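Local coordinates for murein peptide amidase A (PDB 5HXD), which probably hydrolyses the gamma-D-glutamyl-diaminopimelic acid amide bond of murein tripeptide, as a zinc-dependent amidase of the peptidase M14 family acting in muropeptide degradation, at residues 21-26 against 79-84. Numbering follows the deposited sequence.
Sequences GRSLLG and VNPDGC
Asp82, in the first turn of helix 81-85, reaches Ser23 and Leu25 in the type I beta turn Ser23-Gly26 that joins the antiparallel strands 18-22 and 28-31 of this M14-family zinc carboxypeptidase fold, an instance of one carboxylate bridging two residues of a hairpin turn. From CB the side chain is directed by chi1 of -67°, which puts CG anti to the carbonyl carbon. There CG meets Leu25 CB at 3.5 Å, and the two oxygens take different partners. OD2 accepts from the backbone Leu25 N at 2.8 Å, on its syn side and 19° out of the carboxylate plane, while Leu25 CB and CG lie against the same oxygen. Ser23 OG donates to Asp82 OD1 at 2.9 Å, coming from above the carboxylate plane (39° out of it). Two bonds, one to each oxygen, should restrict rotation of the carboxylate. Ser23 OG also pairs with Ala27 N, and Leu24 N with Glu137 OE2 of helix 136-148. Within the turn, Gly26 N bonds to Ser23 O at 3.0 Å. On the helix side Asn80 is the N-cap, its OD1 accepting a weak bond from Gly83 N. Pro81 CG packs against Ser23 CB at 4.1 Å.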
loop_
_atom_site.group_PDB
_atom_site.type_symbol
_atom_site.label_atom_id
_atom_site.label_comp_id
_atom_site.label_asym_id
_atom_site.label_seq_id
_atom_site.Cartn_x
_atom_site.Cartn_y
_atom_site.Cartn_z
ATOM N N GLY A 21 -14.411 9.894 7.549
ATOM C CA GLY A 21 -15.438 9.005 7.041
ATOM C C GLY A 21 -15.150 7.522 7.100
ATOM O O GLY A 21 -14.364 7.063 7.924
ATOM N N ARG A 22 -15.812 6.778 6.214
ATOM C CA ARG A 22 -15.610 5.343 6.042
ATOM C C ARG A 22 -15.521 4.936 4.554
ATOM O O ARG A 22 -16.331 5.354 3.714
ATOM C CB ARG A 22 -16.732 4.557 6.722
ATOM C CG ARG A 22 -16.719 4.595 8.237
ATOM C CD ARG A 22 -15.506 3.890 8.787
ATOM N NE ARG A 22 -15.285 4.106 10.221
ATOM C CZ ARG A 22 -14.638 3.238 11.000
ATOM N NH1 ARG A 22 -14.171 2.124 10.470
ATOM N NH2 ARG A 22 -14.454 3.476 12.296
ATOM N N SER A 23 -14.525 4.102 4.248
ATOM C CA SER A 23 -14.433 3.415 2.961
ATOM C C SER A 23 -15.620 2.495 2.770
ATOM O O SER A 23 -16.287 2.117 3.726
ATOM C CB SER A 23 -13.128 2.601 2.850
ATOM O OG SER A 23 -13.062 1.546 3.807
ATOM N N LEU A 24 -15.866 2.134 1.518
ATOM C CA LEU A 24 -16.876 1.145 1.161
ATOM C C LEU A 24 -16.854 -0.162 1.979
ATOM O O LEU A 24 -17.903 -0.701 2.336
ATOM C CB LEU A 24 -16.725 0.803 -0.310
ATOM C CG LEU A 24 -17.900 -0.006 -0.814
ATOM C CD1 LEU A 24 -19.213 0.770 -0.644
ATOM C CD2 LEU A 24 -17.657 -0.363 -2.254
ATOM N N LEU A 25 -15.668 -0.677 2.273
ATOM C CA LEU A 25 -15.565 -1.937 3.008
ATOM C C LEU A 25 -15.519 -1.726 4.529
ATOM O O LEU A 25 -15.468 -2.683 5.304
ATOM C CB LEU A 25 -14.332 -2.736 2.536
ATOM C CG LEU A 25 -14.358 -3.388 1.137
ATOM C CD1 LEU A 25 -13.207 -4.384 0.936
ATOM C CD2 LEU A 25 -15.700 -4.068 0.851
ATOM N N GLY A 26 -15.534 -0.476 4.966
ATOM C CA GLY A 26 -15.669 -0.195 6.388
ATOM C C GLY A 26 -14.438 0.336 7.103
ATOM O O GLY A 26 -14.468 0.518 8.314
ATOM N N VAL A 79 -6.376 8.129 0.466
ATOM C CA VAL A 79 -7.729 8.456 0.038
ATOM C C VAL A 79 -8.554 7.167 -0.108
ATOM O O VAL A 79 -9.741 7.132 0.227
ATOM C CB VAL A 79 -7.712 9.260 -1.292
ATOM C CG1 VAL A 79 -9.086 9.320 -1.915
ATOM C CG2 VAL A 79 -7.176 10.680 -1.074
ATOM N N ASN A 80 -7.885 6.093 -0.537
ATOM C CA ASN A 80 -8.528 4.836 -0.926
ATOM C C ASN A 80 -8.015 3.639 -0.135
ATOM O O ASN A 80 -7.375 2.776 -0.692
ATOM C CB ASN A 80 -8.295 4.630 -2.424
ATOM C CG ASN A 80 -8.938 3.379 -2.980
ATOM O OD1 ASN A 80 -9.780 2.750 -2.341
ATOM N ND2 ASN A 80 -8.555 3.024 -4.200
ATOM N N PRO A 81 -8.299 3.576 1.173
ATOM C CA PRO A 81 -7.695 2.530 2.014
ATOM C C PRO A 81 -8.110 1.088 1.682
ATOM O O PRO A 81 -7.416 0.151 2.118
ATOM C CB PRO A 81 -8.154 2.907 3.429
ATOM C CG PRO A 81 -9.284 3.829 3.259
ATOM C CD PRO A 81 -9.113 4.518 1.955
ATOM N N ASP A 82 -9.211 0.910 0.948
ATOM C CA ASP A 82 -9.597 -0.419 0.436
ATOM C C ASP A 82 -8.755 -0.768 -0.795
ATOM O O ASP A 82 -8.430 -1.927 -1.023
ATOM C CB ASP A 82 -11.090 -0.490 0.063
ATOM C CG ASP A 82 -12.014 -0.375 1.259
ATOM O OD1 ASP A 82 -11.562 -0.521 2.415
ATOM O OD2 ASP A 82 -13.215 -0.144 1.028
ATOM N N GLY A 83 -8.446 0.251 -1.596
ATOM C CA GLY A 83 -7.519 0.126 -2.705
ATOM C C GLY A 83 -6.154 -0.357 -2.239
ATOM O O GLY A 83 -5.718 -1.431 -2.683
ATOM N N CYS A 84 -5.497 0.414 -1.353
ATOM C CA CYS A 84 -4.156 0.090 -0.843
ATOM C C CYS A 84 -4.081 -1.375 -0.310
ATOM O O CYS A 84 -3.119 -2.097 -0.595
ATOM C CB CYS A 84 -3.691 1.057 0.283
ATOM S SG CYS A 84 -4.388 2.740 0.415
#